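Local coordinates for protein amino acid amide racemase (Ochrobactrum anthropi, PDB 6GIO) that binds pyridoxal-5'-phosphate and belongs to the class-III aminotransferase family, at residues 347-357 with 394-404; 166-174 with 214-222. All blocks are in the same frame, centred on the assembly; numbering follows the deposited sequence.

Interaction 1: residues 347-357 with 394-404; sequences RGRGLAIGVDL and NVLEFMPPLTL
The ring of Phe-398 is met at its edge, in plane, by one methyl of Val-355: Val-355 CG2 lies 3.7 Å from Phe-398 CE2. This ring also meets that of Phe-386. The guanidinium of Arg-347 has Val-395 CG2 near NH2 at 3.5 Å, approached obliquely. In the guanidinium plane, at the edge, lies Asp-356 OD2. NH1 and NH2 of Arg-347 both grip Asp-356 OD2 end-on, on its anti side and somewhat out of the carboxylate plane, NH2 at 2.8 Å. A second arginine, from the 166-174 segment, shares this oxygen. The two positive charges around it probably favour the ionised carboxylate.

The Phe-398 ring lies on one face of the sheet, with Val-355 and Leu-396; Asp-356 lies on the other, with Val-395. Strands 352-357 and 395-398 run antiparallel, 162° between their directions. Ile-353 pairs with Phe-398 and Val-355 with Leu-396 as hydrogen-bonded pairs, two backbone bonds each. Gly-354 with Glu-397 and Asp-356 with Val-395 are the non-hydrogen-bonded pairs. Leu-357 N continues the ladder to Asn-394 O. The Asn-394 CG sits between its backbone N and carbonyl carbon (chi1 71°), and ND2 reaches Leu-357 O at 2.9 Å in a nearly straight bond of 175°.

Leu-351 splits its methyls. CD2 touches Pro-400 CG at 4.0 Å, and CD1 touches Leu-402 CD2 at 4.1 Å. Met-399 bends at chi2 and chi3, and its SD rests 4.0 Å from Ala-352 CB. Glu-397 points its carboxylate to Lys-241, a residue of the pyridoxal-5'-phosphate pocket. Helix 369-382 packs on Leu-357 and Leu-396, and helix 318-339 on Ile-353. Strands 343-349 and 352-357 form a beta hairpin through a type II' turn. After helix 369-382 and strand 384-389, strand 395-398 pairs antiparallel with 352-357, in a mixed sheet flanked by helices.

Interaction 2: residues 166-174 with 214-222; sequences LLPYPDPFR and VVPPPAFLE
Tyr-169 meets Val-214 and Pro-216 through CD1, CE1 and OH; Val-214 O and Pro-216 CB approach its ring obliquely. CD1 lies 4.0 Å from Val-214 CG1, the two side chains sliding past each other in opposite directions. The Tyr-169 CG stands anti to the backbone N (chi1 -163°), which carries the phenol across to Pro-216, where OH comes 3.3 Å from CD. The hydroxyl is hydrogen-bonded to the backbone O of Glu-205, a residue of the pyridoxal-5'-phosphate pocket.

Pro-170 lies over one face of the Phe-220 ring. Its CG sits 3.5 Å from the ring centroid and 8° off the normal, a CH-pi contact over the centre of the face. CB of the same proline packs on Pro-217 CG at 3.8 Å. Asp-171 lays its CA and carboxylate against Val-214 CG1. OD1 accepts from Phe-173 N at 2.9 Å, from above the carboxylate plane, and so closes an Asx turn. Pro-172 follows with CD 3.4 Å from Val-215 O.

The contact thus joins the loop after strand 164-167 to the proline-rich lead-in of helix 220-229. Val-214 CG1 serves as a shared apolar point for Tyr-169, Asp-171 and Pro-172. The segments share no hydrogen bond; the four prolines in the contact have no N-H to give, and Pro-170 O is buried without a polar partner. Cohesion rests on shape, van der Waals contact and one CH-pi contact.

Both contacts are largely buried, but the centre of interaction 1 is about 11 Å from that of the chain, the centre of interaction 2 about 17 Å, and interaction 2 reaches the exposed Pro-172. They hold different elements. Interaction 1 pairs two neighbouring strands of one mixed sheet. Interaction 2 joins the loop that follows edge strand 164-167 of the other sheet to the start of helix 220-229. Backbone bonds and aliphatic packing dominate the first, proline and aromatic packing the second. Their centres are 18 Å apart, yet they touch. Arg-174 NH1 lies 2.8 Å from Asp-356 OD2 in a salt bridge. Phe-173 packs on Asp-356 and Arg-347, so this loop brings the two regions into contact.

Interaction 1: residues 347-357 with 394-404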
loop_
_atom_site.group_PDB
_atom_site.type_symbol
_atom_site.label_atom_id
_atom_site.label_comp_id
_atom_site.label_asym_id
_atom_site.label_seq_id
_atom_site.Cartn_x
_atom_site.Cartn_y
_atom_site.Cartn_z
ATOM N N ARG C 347 -12.963 26.857 9.500
ATOM C CA ARG C 347 -13.187 25.859 10.587
ATOM C C ARG C 347 -12.035 24.891 10.586
ATOM O O ARG C 347 -11.209 24.880 9.681
ATOM C CB ARG C 347 -14.535 25.139 10.424
ATOM C CG ARG C 347 -14.793 24.562 9.026
ATOM C CD ARG C 347 -16.071 23.699 8.948
ATOM N NE ARG C 347 -16.242 23.189 7.584
ATOM C CZ ARG C 347 -17.005 23.754 6.651
ATOM N NH1 ARG C 347 -17.706 24.828 6.914
ATOM N NH2 ARG C 347 -17.057 23.254 5.438
ATOM N N GLY C 348 -11.947 24.097 11.623
ATOM C CA GLY C 348 -10.852 23.149 11.716
ATOM C C GLY C 348 -10.330 23.076 13.115
ATOM O O GLY C 348 -10.957 23.590 14.049
ATOM N N ARG C 349 -9.196 22.417 13.275
ATOM C CA ARG C 349 -8.470 22.509 14.513
ATOM C C ARG C 349 -7.019 22.604 14.190
ATOM O O ARG C 349 -6.533 21.860 13.317
ATOM C CB ARG C 349 -8.696 21.325 15.391
ATOM C CG ARG C 349 -10.109 21.034 15.756
ATOM C CD ARG C 349 -10.048 20.000 16.858
ATOM N NE ARG C 349 -11.354 19.532 17.325
ATOM C CZ ARG C 349 -12.067 20.101 18.287
ATOM N NH1 ARG C 349 -11.631 21.209 18.870
ATOM N NH2 ARG C 349 -13.231 19.570 18.668
ATOM N N GLY C 350 -6.319 23.480 14.914
ATOM C CA GLY C 350 -4.882 23.611 14.783
ATOM C C GLY C 350 -4.516 23.875 13.335
ATOM O O GLY C 350 -5.059 24.776 12.719
ATOM N N LEU C 351 -3.631 23.062 12.773
ATOM C CA LEU C 351 -3.226 23.236 11.378
ATOM C C LEU C 351 -4.003 22.351 10.369
ATOM O O LEU C 351 -3.529 22.063 9.265
ATOM C CB LEU C 351 -1.706 23.072 11.264
ATOM C CG LEU C 351 -0.892 24.274 11.788
ATOM C CD1 LEU C 351 0.553 23.871 11.970
ATOM C CD2 LEU C 351 -1.002 25.496 10.872
ATOM N N ALA C 352 -5.213 21.943 10.760
ATOM C CA ALA C 352 -6.164 21.309 9.844
ATOM C C ALA C 352 -7.271 22.322 9.653
ATOM O O ALA C 352 -8.153 22.455 10.491
ATOM C CB ALA C 352 -6.706 20.006 10.418
ATOM N N ILE C 353 -7.206 23.048 8.537
ATOM C CA ILE C 353 -8.035 24.206 8.367
ATOM C C ILE C 353 -8.773 24.172 7.066
ATOM O O ILE C 353 -8.168 23.933 6.022
ATOM C CB ILE C 353 -7.172 25.511 8.440
ATOM C CG1 ILE C 353 -6.630 25.664 9.854
ATOM C CG2 ILE C 353 -7.987 26.737 8.053
ATOM C CD1 ILE C 353 -5.366 26.514 9.936
ATOM N N GLY C 354 -10.076 24.447 7.146
ATOM C CA GLY C 354 -10.930 24.539 5.960
ATOM C C GLY C 354 -11.544 25.911 5.810
ATOM O O GLY C 354 -11.944 26.516 6.797
ATOM N N VAL C 355 -11.627 26.382 4.572
ATOM C CA VAL C 355 -12.333 27.615 4.253
ATOM C C VAL C 355 -13.506 27.375 3.303
ATOM O O VAL C 355 -13.316 27.104 2.125
ATOM C CB VAL C 355 -11.363 28.655 3.633
ATOM C CG1 VAL C 355 -12.095 29.968 3.353
ATOM C CG2 VAL C 355 -10.192 28.907 4.569
ATOM N N ASP C 356 -14.736 27.513 3.806
ATOM C CA ASP C 356 -15.929 27.164 3.052
ATOM C C ASP C 356 -16.392 28.338 2.140
ATOM O O ASP C 356 -16.784 29.406 2.631
ATOM C CB ASP C 356 -17.015 26.785 4.055
ATOM C CG ASP C 356 -18.161 26.101 3.409
ATOM O OD1 ASP C 356 -18.645 26.626 2.385
ATOM O OD2 ASP C 356 -18.523 25.013 3.894
ATOM N N LEU C 357 -16.295 28.172 0.831
ATOM C CA LEU C 357 -16.648 29.214 -0.098
ATOM C C LEU C 357 -18.134 29.131 -0.451
ATOM O O LEU C 357 -18.651 28.051 -0.761
ATOM C CB LEU C 357 -15.831 29.091 -1.383
ATOM C CG LEU C 357 -14.333 29.025 -1.185
ATOM C CD1 LEU C 357 -13.642 28.901 -2.505
ATOM C CD2 LEU C 357 -13.826 30.258 -0.453
ATOM N N ASN C 394 -16.141 22.919 -2.596
ATOM C CA ASN C 394 -16.097 24.347 -2.309
ATOM C C ASN C 394 -15.327 24.720 -1.019
ATOM O O ASN C 394 -15.401 25.855 -0.578
ATOM C CB ASN C 394 -17.525 24.826 -2.179
ATOM C CG ASN C 394 -18.164 24.328 -0.916
ATOM O OD1 ASN C 394 -18.200 23.106 -0.677
ATOM N ND2 ASN C 394 -18.666 25.259 -0.089
ATOM N N VAL C 395 -14.645 23.763 -0.379
ATOM C CA VAL C 395 -13.898 24.033 0.854
ATOM C C VAL C 395 -12.399 24.003 0.513
ATOM O O VAL C 395 -11.856 22.934 0.194
ATOM C CB VAL C 395 -14.165 22.975 1.972
ATOM C CG1 VAL C 395 -13.506 23.414 3.264
ATOM C CG2 VAL C 395 -15.629 22.766 2.243
ATOM N N LEU C 396 -11.734 25.167 0.581
ATOM C CA LEU C 396 -10.304 25.241 0.457
ATOM C C LEU C 396 -9.726 24.491 1.637
ATOM O O LEU C 396 -10.154 24.690 2.773
ATOM C CB LEU C 396 -9.811 26.685 0.468
ATOM C CG LEU C 396 -10.368 27.636 -0.587
ATOM C CD1 LEU C 396 -9.708 28.975 -0.438
ATOM C CD2 LEU C 396 -10.233 27.079 -1.976
ATOM N N GLU C 397 -8.758 23.623 1.351
ATOM C CA GLU C 397 -8.063 22.827 2.370
ATOM C C GLU C 397 -6.626 23.339 2.601
ATOM O O GLU C 397 -5.858 23.541 1.633
ATOM C CB GLU C 397 -7.987 21.349 1.933
ATOM C CG GLU C 397 -7.085 20.526 2.841
ATOM C CD GLU C 397 -7.206 19.035 2.620
ATOM O OE1 GLU C 397 -6.350 18.433 1.965
ATOM O OE2 GLU C 397 -8.148 18.454 3.141
ATOM N N PHE C 398 -6.288 23.546 3.871
ATOM C CA PHE C 398 -4.935 23.943 4.289
ATOM C C PHE C 398 -4.438 22.935 5.314
ATOM O O PHE C 398 -4.949 22.856 6.457
ATOM C CB PHE C 398 -4.908 25.369 4.847
ATOM C CG PHE C 398 -5.370 26.407 3.851
ATOM C CD1 PHE C 398 -4.578 26.764 2.784
ATOM C CD2 PHE C 398 -6.613 26.966 3.951
ATOM C CE1 PHE C 398 -5.011 27.685 1.821
ATOM C CE2 PHE C 398 -7.052 27.892 3.003
ATOM C CZ PHE C 398 -6.252 28.258 1.935
ATOM N N MET C 399 -3.470 22.138 4.875
ATOM C CA MET C 399 -2.859 21.079 5.682
ATOM C C MET C 399 -1.360 21.257 5.620
ATOM O O MET C 399 -0.659 20.374 5.172
ATOM C CB MET C 399 -3.243 19.710 5.087
ATOM C CG MET C 399 -4.727 19.400 5.256
ATOM S SD MET C 399 -5.103 18.873 6.945
ATOM C CE MET C 399 -4.317 17.282 6.999
ATOM N N PRO C 400 -0.858 22.437 6.004
ATOM C CA PRO C 400 0.575 22.650 5.774
ATOM C C PRO C 400 1.441 21.783 6.699
ATOM O O PRO C 400 0.950 21.307 7.742
ATOM C CB PRO C 400 0.770 24.136 6.094
ATOM C CG PRO C 400 -0.351 24.504 7.020
ATOM C CD PRO C 400 -1.501 23.603 6.649
ATOM N N PRO C 401 2.745 21.653 6.374
ATOM C CA PRO C 401 3.682 21.040 7.317
ATOM C C PRO C 401 3.584 21.702 8.701
ATOM O O PRO C 401 3.333 22.927 8.813
ATOM C CB PRO C 401 5.028 21.313 6.676
ATOM C CG PRO C 401 4.733 21.466 5.222
ATOM C CD PRO C 401 3.439 22.206 5.200
ATOM N N LEU C 402 3.712 20.898 9.736
ATOM C CA LEU C 402 3.626 21.367 11.095
ATOM C C LEU C 402 4.758 22.347 11.409
ATOM O O LEU C 402 4.723 23.062 12.412
ATOM C CB LEU C 402 3.715 20.167 12.042
ATOM C CG LEU C 402 2.558 19.158 11.939
ATOM C CD1 LEU C 402 2.513 18.235 13.165
ATOM C CD2 LEU C 402 1.233 19.858 11.801
ATOM N N THR C 403 5.765 22.360 10.540
ATOM C CA THR C 403 6.898 23.251 10.669
ATOM C C THR C 403 6.670 24.611 10.025
ATOM O O THR C 403 7.605 25.402 9.913
ATOM C CB THR C 403 8.130 22.597 10.010
ATOM O OG1 THR C 403 7.764 22.131 8.714
ATOM C CG2 THR C 403 8.605 21.395 10.869
ATOM N N LEU C 404 5.438 24.886 9.614
ATOM C CA LEU C 404 5.089 26.167 9.027
ATOM C C LEU C 404 5.522 27.328 9.952
ATOM O O LEU C 404 5.228 27.329 11.160
ATOM C CB LEU C 404 3.590 26.226 8.737
ATOM C CG LEU C 404 3.114 27.411 7.885
ATOM C CD1 LEU C 404 3.561 27.298 6.431
ATOM C CD2 LEU C 404 1.603 27.561 7.987
#

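Interaction 2: residues 166-174 with 214-222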
loop_
_atom_site.group_PDB
_atom_site.type_symbol
_atom_site.label_atom_id
_atom_site.label_comp_id
_atom_site.label_asym_id
_atom_site.label_seq_id
_atom_site.Cartn_x
_atom_site.Cartn_y
_atom_site.Cartn_z
ATOM N N LEU C 166 -24.930 3.866 6.783
ATOM C CA LEU C 166 -24.438 5.246 6.600
ATOM C C LEU C 166 -25.328 6.340 7.233
ATOM O O LEU C 166 -26.497 6.482 6.885
ATOM C CB LEU C 166 -24.288 5.566 5.122
ATOM C CG LEU C 166 -23.145 4.880 4.391
ATOM C CD1 LEU C 166 -23.263 5.213 2.899
ATOM C CD2 LEU C 166 -21.765 5.269 4.896
ATOM N N LEU C 167 -24.761 7.132 8.144
ATOM C CA LEU C 167 -25.494 8.176 8.843
ATOM C C LEU C 167 -24.990 9.520 8.428
ATOM O O LEU C 167 -23.811 9.630 8.111
ATOM C CB LEU C 167 -25.234 8.060 10.339
ATOM C CG LEU C 167 -25.647 6.775 11.060
ATOM C CD1 LEU C 167 -25.096 6.783 12.467
ATOM C CD2 LEU C 167 -27.154 6.631 11.061
ATOM N N PRO C 168 -25.843 10.575 8.501
ATOM C CA PRO C 168 -25.334 11.917 8.303
ATOM C C PRO C 168 -24.334 12.314 9.382
ATOM O O PRO C 168 -24.460 11.926 10.573
ATOM C CB PRO C 168 -26.600 12.794 8.372
ATOM C CG PRO C 168 -27.750 11.872 8.149
ATOM C CD PRO C 168 -27.301 10.586 8.741
ATOM N N TYR C 169 -23.317 13.058 8.967
ATOM C CA TYR C 169 -22.400 13.662 9.931
ATOM C C TYR C 169 -22.924 15.076 10.280
ATOM O O TYR C 169 -23.074 15.927 9.413
ATOM C CB TYR C 169 -20.966 13.667 9.363
ATOM C CG TYR C 169 -19.820 13.868 10.330
ATOM C CD1 TYR C 169 -19.445 15.129 10.736
ATOM C CD2 TYR C 169 -19.031 12.768 10.768
ATOM C CE1 TYR C 169 -18.331 15.325 11.559
ATOM C CE2 TYR C 169 -17.931 12.949 11.575
ATOM C CZ TYR C 169 -17.588 14.232 11.986
ATOM O OH TYR C 169 -16.479 14.439 12.789
ATOM N N PRO C 170 -23.264 15.299 11.541
ATOM C CA PRO C 170 -23.828 16.584 11.923
ATOM C C PRO C 170 -22.876 17.732 11.680
ATOM O O PRO C 170 -21.743 17.719 12.197
ATOM C CB PRO C 170 -24.017 16.475 13.431
ATOM C CG PRO C 170 -23.746 15.085 13.802
ATOM C CD PRO C 170 -23.170 14.350 12.665
ATOM N N ASP C 171 -23.362 18.719 10.943
ATOM C CA ASP C 171 -22.547 19.764 10.382
ATOM C C ASP C 171 -23.052 21.125 10.910
ATOM O O ASP C 171 -24.076 21.613 10.463
ATOM C CB ASP C 171 -22.696 19.692 8.878
ATOM C CG ASP C 171 -21.945 20.785 8.154
ATOM O OD1 ASP C 171 -21.377 21.718 8.798
ATOM O OD2 ASP C 171 -21.930 20.691 6.923
ATOM N N PRO C 172 -22.321 21.751 11.845
ATOM C CA PRO C 172 -22.770 23.040 12.363
ATOM C C PRO C 172 -22.985 24.142 11.299
ATOM O O PRO C 172 -23.803 24.997 11.523
ATOM C CB PRO C 172 -21.657 23.455 13.327
ATOM C CG PRO C 172 -20.892 22.216 13.612
ATOM C CD PRO C 172 -21.014 21.351 12.400
ATOM N N PHE C 173 -22.284 24.118 10.175
ATOM C CA PHE C 173 -22.384 25.191 9.179
ATOM C C PHE C 173 -23.578 25.000 8.236
ATOM O O PHE C 173 -24.163 25.967 7.804
ATOM C CB PHE C 173 -21.083 25.298 8.378
ATOM C CG PHE C 173 -21.005 26.525 7.473
ATOM C CD1 PHE C 173 -20.905 27.795 8.012
ATOM C CD2 PHE C 173 -20.998 26.393 6.090
ATOM C CE1 PHE C 173 -20.795 28.910 7.200
ATOM C CE2 PHE C 173 -20.892 27.497 5.261
ATOM C CZ PHE C 173 -20.793 28.775 5.820
ATOM N N ARG C 174 -23.942 23.747 7.927
ATOM C CA ARG C 174 -25.153 23.437 7.155
ATOM C C ARG C 174 -25.995 22.490 7.969
ATOM O O ARG C 174 -26.057 21.311 7.663
ATOM C CB ARG C 174 -24.798 22.836 5.813
ATOM C CG ARG C 174 -23.985 23.814 4.972
ATOM C CD ARG C 174 -23.928 23.446 3.522
ATOM N NE ARG C 174 -23.348 24.522 2.728
ATOM C CZ ARG C 174 -22.047 24.807 2.667
ATOM N NH1 ARG C 174 -21.172 24.119 3.373
ATOM N NH2 ARG C 174 -21.610 25.808 1.902
ATOM N N VAL C 214 -15.270 19.199 8.475
ATOM C CA VAL C 214 -16.336 19.460 9.399
ATOM C C VAL C 214 -15.995 19.014 10.810
ATOM O O VAL C 214 -15.793 17.832 11.052
ATOM C CB VAL C 214 -17.629 18.740 8.932
ATOM C CG1 VAL C 214 -18.772 18.968 9.914
ATOM C CG2 VAL C 214 -18.029 19.226 7.560
ATOM N N VAL C 215 -15.946 19.949 11.747
ATOM C CA VAL C 215 -15.792 19.602 13.145
ATOM C C VAL C 215 -17.179 19.346 13.708
ATOM O O VAL C 215 -18.065 20.216 13.649
ATOM C CB VAL C 215 -15.160 20.722 13.981
ATOM C CG1 VAL C 215 -14.973 20.289 15.456
ATOM C CG2 VAL C 215 -13.818 21.136 13.399
ATOM N N PRO C 216 -17.381 18.160 14.299
ATOM C CA PRO C 216 -18.700 17.902 14.817
ATOM C C PRO C 216 -19.080 18.851 15.954
ATOM O O PRO C 216 -18.183 19.452 16.565
ATOM C CB PRO C 216 -18.597 16.460 15.336
ATOM C CG PRO C 216 -17.175 16.337 15.754
ATOM C CD PRO C 216 -16.416 17.129 14.703
ATOM N N PRO C 217 -20.399 18.952 16.256
ATOM C CA PRO C 217 -20.890 19.634 17.441
ATOM C C PRO C 217 -20.344 18.959 18.681
ATOM O O PRO C 217 -20.237 17.751 18.706
ATOM C CB PRO C 217 -22.415 19.416 17.400
ATOM C CG PRO C 217 -22.721 18.799 16.083
ATOM C CD PRO C 217 -21.459 18.162 15.611
ATOM N N PRO C 218 -19.968 19.738 19.687
ATOM C CA PRO C 218 -19.385 19.197 20.905
ATOM C C PRO C 218 -20.216 18.099 21.509
ATOM O O PRO C 218 -21.416 18.200 21.521
ATOM C CB PRO C 218 -19.384 20.404 21.863
ATOM C CG PRO C 218 -19.279 21.571 20.942
ATOM C CD PRO C 218 -20.112 21.211 19.747
ATOM N N ALA C 219 -19.554 17.057 21.990
ATOM C CA ALA C 219 -20.169 15.962 22.751
ATOM C C ALA C 219 -20.825 14.917 21.848
ATOM O O ALA C 219 -21.116 13.835 22.324
ATOM C CB ALA C 219 -21.169 16.479 23.786
ATOM N N PHE C 220 -21.046 15.218 20.567
ATOM C CA PHE C 220 -21.657 14.271 19.685
ATOM C C PHE C 220 -20.906 12.929 19.558
ATOM O O PHE C 220 -21.516 11.872 19.735
ATOM C CB PHE C 220 -21.879 14.863 18.281
ATOM C CG PHE C 220 -22.276 13.815 17.258
ATOM C CD1 PHE C 220 -23.545 13.231 17.291
ATOM C CD2 PHE C 220 -21.394 13.420 16.270
ATOM C CE1 PHE C 220 -23.907 12.253 16.368
ATOM C CE2 PHE C 220 -21.738 12.459 15.342
ATOM C CZ PHE C 220 -22.995 11.870 15.389
ATOM N N LEU C 221 -19.609 12.978 19.226
ATOM C CA LEU C 221 -18.826 11.788 19.002
ATOM C C LEU C 221 -18.745 10.945 20.270
ATOM O O LEU C 221 -18.788 9.716 20.178
ATOM C CB LEU C 221 -17.429 12.146 18.506
ATOM C CG LEU C 221 -17.367 12.721 17.071
ATOM C CD1 LEU C 221 -15.932 12.941 16.663
ATOM C CD2 LEU C 221 -18.053 11.812 16.052
ATOM N N GLU C 222 -18.623 11.581 21.436
ATOM C CA GLU C 222 -18.611 10.841 22.715
ATOM C C GLU C 222 -19.926 10.137 22.972
ATOM O O GLU C 222 -19.949 9.026 23.514
ATOM C CB GLU C 222 -18.266 11.739 23.920
ATOM C CG GLU C 222 -18.116 10.930 25.220
ATOM C CD GLU C 222 -17.554 11.722 26.397
ATOM O OE1 GLU C 222 -17.325 12.929 26.280
ATOM O OE2 GLU C 222 -17.346 11.130 27.470
#